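Local coordinates for polyprenyl synthetase (Nonlabens dokdonensis, PDB 6KD7), which probably acts as a magnesium-dependent prenyltransferase that makes geranylgeranyl pyrophosphate by joining isoprenoid units, at residues 241-255 against 270-283. Numbering follows the deposited sequence. Where two conformers were deposited one is given.
Sequences SIENNDCATELKEWF and KKETVKVFFEQSGG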
loop_
_atom_site.group_PDB
_atom_site.type_symbol
_atom_site.label_atom_id
_atom_site.label_comp_id
_atom_site.label_asym_id
_atom_site.label_seq_id
_atom_site.Cartn_x
_atom_site.Cartn_y
_atom_site.Cartn_z
ATOM N N SER A 241 -7.617 -37.592 -8.623
ATOM C CA SER A 241 -7.523 -37.222 -10.054
ATOM C C SER A 241 -6.076 -37.351 -10.554
ATOM O O SER A 241 -5.886 -37.917 -11.638
ATOM C CB SER A 241 -8.078 -35.887 -10.262
ATOM O OG SER A 241 -9.472 -35.881 -10.032
ATOM N N ILE A 242 -5.070 -36.975 -9.760
ATOM C CA ILE A 242 -3.675 -36.982 -10.258
ATOM C C ILE A 242 -3.078 -38.382 -10.171
ATOM O O ILE A 242 -1.918 -38.512 -10.534
ATOM C CB ILE A 242 -2.793 -35.937 -9.550
ATOM C CG1 ILE A 242 -2.625 -36.195 -8.054
ATOM C CG2 ILE A 242 -3.316 -34.544 -9.855
ATOM C CD1 ILE A 242 -1.411 -35.498 -7.433
ATOM N N GLU A 243 -3.793 -39.380 -9.660
ATOM C CA GLU A 243 -3.284 -40.780 -9.647
ATOM C C GLU A 243 -3.327 -41.325 -11.084
ATOM O O GLU A 243 -2.610 -42.278 -11.384
ATOM C CB GLU A 243 -4.081 -41.632 -8.666
ATOM C CG GLU A 243 -3.649 -41.428 -7.217
ATOM C CD GLU A 243 -4.522 -42.133 -6.186
ATOM O OE1 GLU A 243 -5.593 -42.632 -6.565
ATOM O OE2 GLU A 243 -4.122 -42.196 -5.017
ATOM N N ASN A 244 -4.070 -40.632 -11.944
ATOM C CA ASN A 244 -4.224 -41.002 -13.371
ATOM C C ASN A 244 -3.128 -40.305 -14.181
ATOM O O ASN A 244 -3.243 -39.104 -14.415
ATOM C CB ASN A 244 -5.613 -40.609 -13.868
ATOM C CG ASN A 244 -5.934 -41.177 -15.230
ATOM O OD1 ASN A 244 -7.092 -41.404 -15.553
ATOM N ND2 ASN A 244 -4.912 -41.405 -16.028
ATOM N N ASN A 245 -2.124 -41.069 -14.610
ATOM C CA ASN A 245 -0.953 -40.560 -15.378
ATOM C C ASN A 245 -1.396 -39.869 -16.670
ATOM O O ASN A 245 -0.600 -39.106 -17.183
ATOM C CB ASN A 245 0.046 -41.647 -15.748
ATOM C CG ASN A 245 0.383 -42.526 -14.571
ATOM O OD1 ASN A 245 0.807 -42.036 -13.528
ATOM N ND2 ASN A 245 0.178 -43.823 -14.732
ATOM N N ASP A 246 -2.602 -40.109 -17.185
ATOM C CA ASP A 246 -3.128 -39.377 -18.377
ATOM C C ASP A 246 -3.456 -37.906 -18.074
ATOM O O ASP A 246 -3.267 -37.096 -18.969
ATOM C CB ASP A 246 -4.397 -40.024 -18.943
ATOM C CG ASP A 246 -4.178 -41.421 -19.507
ATOM O OD1 ASP A 246 -3.009 -41.772 -19.770
ATOM O OD2 ASP A 246 -5.178 -42.153 -19.655
ATOM N N CYS A 247 -3.998 -37.580 -16.897
ATOM C CA CYS A 247 -4.529 -36.228 -16.567
ATOM C C CYS A 247 -3.493 -35.451 -15.721
ATOM O O CYS A 247 -3.536 -34.229 -15.717
ATOM C CB CYS A 247 -5.896 -36.371 -15.894
ATOM S SG CYS A 247 -7.113 -37.310 -16.869
ATOM N N ALA A 248 -2.558 -36.130 -15.066
ATOM C CA ALA A 248 -1.793 -35.633 -13.898
ATOM C C ALA A 248 -1.013 -34.368 -14.262
ATOM O O ALA A 248 -1.092 -33.387 -13.521
ATOM C CB ALA A 248 -0.853 -36.696 -13.382
ATOM N N THR A 249 -0.264 -34.394 -15.360
ATOM C CA THR A 249 0.619 -33.268 -15.750
ATOM C C THR A 249 -0.221 -32.015 -15.989
ATOM O O THR A 249 0.127 -30.977 -15.423
ATOM C CB THR A 249 1.489 -33.582 -16.965
ATOM O OG1 THR A 249 2.547 -34.390 -16.468
ATOM C CG2 THR A 249 2.116 -32.352 -17.579
ATOM N N GLU A 250 -1.315 -32.070 -16.767
ATOM C CA GLU A 250 -2.101 -30.830 -17.055
ATOM C C GLU A 250 -2.989 -30.455 -15.849
ATOM O O GLU A 250 -3.405 -29.270 -15.793
ATOM C CB GLU A 250 -2.912 -30.867 -18.368
ATOM C CG GLU A 250 -3.307 -29.458 -18.863
ATOM C CD GLU A 250 -4.250 -29.400 -20.055
ATOM O OE1 GLU A 250 -5.278 -28.645 -20.005
ATOM O OE2 GLU A 250 -3.969 -30.142 -21.018
ATOM N N LEU A 251 -3.278 -31.374 -14.914
ATOM C CA LEU A 251 -3.907 -30.965 -13.624
ATOM C C LEU A 251 -2.890 -30.195 -12.782
ATOM O O LEU A 251 -3.231 -29.134 -12.306
ATOM C CB LEU A 251 -4.452 -32.158 -12.841
ATOM C CG LEU A 251 -5.921 -32.455 -13.094
ATOM C CD1 LEU A 251 -6.304 -33.750 -12.416
ATOM C CD2 LEU A 251 -6.800 -31.313 -12.631
ATOM N N LYS A 252 -1.680 -30.706 -12.656
ATOM C CA LYS A 252 -0.632 -30.007 -11.879
ATOM C C LYS A 252 -0.359 -28.631 -12.494
ATOM O O LYS A 252 -0.099 -27.700 -11.715
ATOM C CB LYS A 252 0.610 -30.871 -11.763
ATOM C CG LYS A 252 0.372 -32.148 -10.977
ATOM C CD LYS A 252 1.602 -32.978 -10.793
ATOM C CE LYS A 252 1.264 -34.388 -10.374
ATOM N NZ LYS A 252 2.487 -35.086 -9.923
ATOM N N GLU A 253 -0.530 -28.472 -13.805
ATOM C CA GLU A 253 -0.215 -27.182 -14.467
ATOM C C GLU A 253 -1.358 -26.232 -14.172
ATOM O O GLU A 253 -1.075 -25.068 -13.820
ATOM C CB GLU A 253 0.115 -27.377 -15.950
ATOM C CG GLU A 253 1.583 -27.765 -16.171
ATOM C CD GLU A 253 1.881 -28.377 -17.535
ATOM O OE1 GLU A 253 3.048 -28.801 -17.763
ATOM O OE2 GLU A 253 0.940 -28.434 -18.372
ATOM N N TRP A 254 -2.604 -26.700 -14.202
ATOM C CA TRP A 254 -3.723 -25.813 -13.798
ATOM C C TRP A 254 -3.519 -25.376 -12.347
ATOM O O TRP A 254 -3.795 -24.233 -12.031
ATOM C CB TRP A 254 -5.057 -26.532 -13.985
ATOM C CG TRP A 254 -5.554 -26.474 -15.394
ATOM C CD1 TRP A 254 -5.602 -27.500 -16.285
ATOM C CD2 TRP A 254 -6.037 -25.308 -16.094
ATOM N NE1 TRP A 254 -6.123 -27.065 -17.476
ATOM C CE2 TRP A 254 -6.385 -25.725 -17.395
ATOM C CE3 TRP A 254 -6.187 -23.954 -15.762
ATOM C CZ2 TRP A 254 -6.908 -24.850 -18.345
ATOM C CZ3 TRP A 254 -6.704 -23.083 -16.702
ATOM C CH2 TRP A 254 -7.056 -23.530 -17.980
ATOM N N PHE A 255 -3.029 -26.276 -11.493
ATOM C CA PHE A 255 -2.929 -26.038 -10.025
ATOM C C PHE A 255 -1.696 -25.187 -9.729
ATOM O O PHE A 255 -1.492 -24.856 -8.561
ATOM C CB PHE A 255 -2.970 -27.355 -9.242
ATOM C CG PHE A 255 -4.359 -27.696 -8.747
ATOM C CD1 PHE A 255 -5.409 -27.872 -9.645
ATOM C CD2 PHE A 255 -4.645 -27.761 -7.386
ATOM C CE1 PHE A 255 -6.702 -28.120 -9.195
ATOM C CE2 PHE A 255 -5.940 -27.995 -6.935
ATOM C CZ PHE A 255 -6.969 -28.168 -7.835
ATOM N N LYS A 270 -10.735 -22.315 -15.919
ATOM C CA LYS A 270 -9.945 -23.257 -15.096
ATOM C C LYS A 270 -10.911 -24.176 -14.340
ATOM O O LYS A 270 -10.694 -25.378 -14.351
ATOM C CB LYS A 270 -9.094 -22.477 -14.092
ATOM C CG LYS A 270 -8.266 -23.342 -13.156
ATOM C CD LYS A 270 -7.459 -22.573 -12.150
ATOM C CE LYS A 270 -6.599 -23.469 -11.292
ATOM N NZ LYS A 270 -5.765 -22.694 -10.357
ATOM N N LYS A 271 -11.971 -23.613 -13.766
ATOM C CA LYS A 271 -12.946 -24.428 -13.001
ATOM C C LYS A 271 -13.635 -25.440 -13.919
ATOM O O LYS A 271 -13.649 -26.613 -13.559
ATOM C CB LYS A 271 -13.979 -23.517 -12.340
ATOM C CG LYS A 271 -13.422 -22.577 -11.285
ATOM C CD LYS A 271 -14.477 -21.732 -10.630
ATOM C CE LYS A 271 -13.932 -20.858 -9.527
ATOM N NZ LYS A 271 -15.004 -20.079 -8.880
ATOM N N GLU A 272 -14.089 -25.011 -15.098
ATOM C CA GLU A 272 -14.775 -25.941 -16.042
ATOM C C GLU A 272 -13.790 -27.006 -16.486
ATOM O O GLU A 272 -14.132 -28.203 -16.437
ATOM C CB GLU A 272 -15.467 -25.204 -17.192
ATOM C CG GLU A 272 -16.699 -24.418 -16.736
ATOM C CD GLU A 272 -17.584 -25.094 -15.666
ATOM O OE1 GLU A 272 -17.858 -26.343 -15.775
ATOM O OE2 GLU A 272 -17.973 -24.391 -14.686
ATOM N N THR A 273 -12.556 -26.630 -16.796
ATOM C CA THR A 273 -11.579 -27.592 -17.349
ATOM C C THR A 273 -11.156 -28.575 -16.268
ATOM O O THR A 273 -11.072 -29.813 -16.564
ATOM C CB THR A 273 -10.348 -26.880 -17.920
ATOM O OG1 THR A 273 -10.795 -25.821 -18.766
ATOM C CG2 THR A 273 -9.465 -27.849 -18.661
ATOM N N VAL A 274 -10.857 -28.065 -15.065
ATOM C CA VAL A 274 -10.431 -28.971 -13.958
ATOM C C VAL A 274 -11.607 -29.891 -13.593
ATOM O O VAL A 274 -11.379 -31.096 -13.433
ATOM C CB VAL A 274 -9.905 -28.183 -12.755
ATOM C CG1 VAL A 274 -9.697 -29.091 -11.550
ATOM C CG2 VAL A 274 -8.622 -27.466 -13.127
ATOM N N LYS A 275 -12.829 -29.363 -13.497
ATOM C CA LYS A 275 -14.034 -30.217 -13.244
ATOM C C LYS A 275 -14.049 -31.357 -14.267
ATOM O O LYS A 275 -14.123 -32.552 -13.845
ATOM C CB LYS A 275 -15.309 -29.381 -13.213
ATOM C CG LYS A 275 -15.476 -28.622 -11.903
ATOM C CD LYS A 275 -16.521 -27.542 -11.925
ATOM C CE LYS A 275 -17.889 -28.106 -12.232
ATOM N NZ LYS A 275 -18.932 -27.208 -11.697
ATOM N N VAL A 276 -13.805 -31.054 -15.544
ATOM C CA VAL A 276 -13.838 -32.125 -16.581
ATOM C C VAL A 276 -12.718 -33.120 -16.306
ATOM O O VAL A 276 -12.987 -34.338 -16.431
ATOM C CB VAL A 276 -13.784 -31.548 -18.009
ATOM C CG1 VAL A 276 -13.614 -32.663 -19.031
ATOM C CG2 VAL A 276 -15.017 -30.687 -18.298
ATOM N N PHE A 277 -11.522 -32.669 -15.942
ATOM C CA PHE A 277 -10.412 -33.607 -15.609
ATOM C C PHE A 277 -10.781 -34.474 -14.397
ATOM O O PHE A 277 -10.423 -35.654 -14.335
ATOM C CB PHE A 277 -9.102 -32.869 -15.323
ATOM C CG PHE A 277 -8.369 -32.441 -16.567
ATOM C CD1 PHE A 277 -8.024 -33.373 -17.535
ATOM C CD2 PHE A 277 -8.054 -31.108 -16.786
ATOM C CE1 PHE A 277 -7.373 -32.972 -18.691
ATOM C CE2 PHE A 277 -7.395 -30.713 -17.942
ATOM C CZ PHE A 277 -7.053 -31.645 -18.884
ATOM N N PHE A 278 -11.471 -33.892 -13.428
ATOM C CA PHE A 278 -11.902 -34.630 -12.215
ATOM C C PHE A 278 -12.778 -35.820 -12.660
ATOM O O PHE A 278 -12.447 -36.919 -12.210
ATOM C CB PHE A 278 -12.593 -33.702 -11.213
ATOM C CG PHE A 278 -11.685 -32.784 -10.430
ATOM C CD1 PHE A 278 -10.325 -33.001 -10.350
ATOM C CD2 PHE A 278 -12.230 -31.742 -9.693
ATOM C CE1 PHE A 278 -9.518 -32.166 -9.594
ATOM C CE2 PHE A 278 -11.434 -30.922 -8.918
ATOM C CZ PHE A 278 -10.075 -31.136 -8.875
ATOM N N GLU A 279 -13.784 -35.602 -13.529
ATOM C CA GLU A 279 -14.678 -36.675 -14.070
ATOM C C GLU A 279 -13.802 -37.656 -14.846
ATOM O O GLU A 279 -13.623 -38.813 -14.372
ATOM C CB GLU A 279 -15.823 -36.144 -14.937
ATOM C CG GLU A 279 -16.251 -34.758 -14.534
ATOM C CD GLU A 279 -17.564 -34.229 -15.069
ATOM O OE1 GLU A 279 -18.598 -34.803 -14.710
ATOM O OE2 GLU A 279 -17.546 -33.191 -15.786
ATOM N N GLN A 280 -13.185 -37.195 -15.934
ATOM C CA GLN A 280 -12.510 -38.099 -16.893
ATOM C C GLN A 280 -11.402 -38.870 -16.184
ATOM O O GLN A 280 -11.186 -39.991 -16.559
ATOM C CB GLN A 280 -11.978 -37.340 -18.109
ATOM C CG GLN A 280 -13.079 -36.741 -18.978
ATOM C CD GLN A 280 -12.504 -36.004 -20.168
ATOM O OE1 GLN A 280 -11.301 -35.748 -20.244
ATOM N NE2 GLN A 280 -13.368 -35.649 -21.107
ATOM N N SER A 281 -10.727 -38.334 -15.176
ATOM C CA SER A 281 -9.599 -39.052 -14.534
ATOM C C SER A 281 -10.090 -40.243 -13.709
ATOM O O SER A 281 -9.255 -41.091 -13.389
ATOM C CB SER A 281 -8.800 -38.132 -13.652
ATOM O OG SER A 281 -9.614 -37.601 -12.622
ATOM N N GLY A 282 -11.345 -40.245 -13.252
ATOM C CA GLY A 282 -11.814 -41.213 -12.237
ATOM C C GLY A 282 -11.801 -40.648 -10.822
ATOM O O GLY A 282 -12.274 -41.342 -9.915
ATOM N N GLY A 283 -11.288 -39.426 -10.643
ATOM C CA GLY A 283 -11.169 -38.756 -9.339
ATOM C C GLY A 283 -12.527 -38.489 -8.717
ATOM O O GLY A 283 -12.656 -38.697 -7.495
#
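Trp-254 and Lys-270 slide past each other in opposite directions, Lys-270 CG lying 3.4 Å from Trp-254 CE3. The indole fits as a knob into a hole formed by Lys-270, Thr-273, Val-274 and Phe-277. Lys-270 CA makes an off-centre CH-pi contact with the six-membered ring. Thr-273 CB sits over one face near the rim, while Val-274 CG2 meets Trp-254 CB at 3.8 Å. Replacing the indole by an alanine here is likely to open a gap among these four residues and, for the Glu-250 conformer given, to deprive the carboxylate of its N-H partner.

Farther along, Leu-251 CD2 reaches Val-274 CG1 at 3.8 Å and also touches Phe-277 CB and Phe-278 CE1. Val-274 CG1, placed anti to its backbone N (chi1 170°), thereby meets the edge of the Phe-255 ring and covers part of one Phe-278 face. Cys-247 SG approaches the Phe-277 ring obliquely, 5.4 Å from its centroid.

These contacts pair helix 248-254 with the C-terminal part of helix 264-281 as an antiparallel hairpin, with axes 10.7 Å apart at closest approach and N-to-C directions 150° apart. The hairpin lies at the periphery of the mainly helical prenyl synthase fold; Phe-221 of the second subunit meets the Trp-254 ring edge-to-face.

Among the polar contacts, Trp-254 NE1 donates to the anti lone pair of Glu-250 OE1 (3.1 Å), with the acceptor tilted from the indole plane; that same oxygen lies at the Phe-277 ring edge. Both hold for one of two Glu-250 conformers and are doubtful to that extent. The extended Lys-270 chain brings NZ to Trp-254 O for a weak hydrogen bond, and NZ also bonds Asn-232. At the other end, Ser-241 OG bonds Leu-237 O and comes within 3.1 Å of Ser-281 OG.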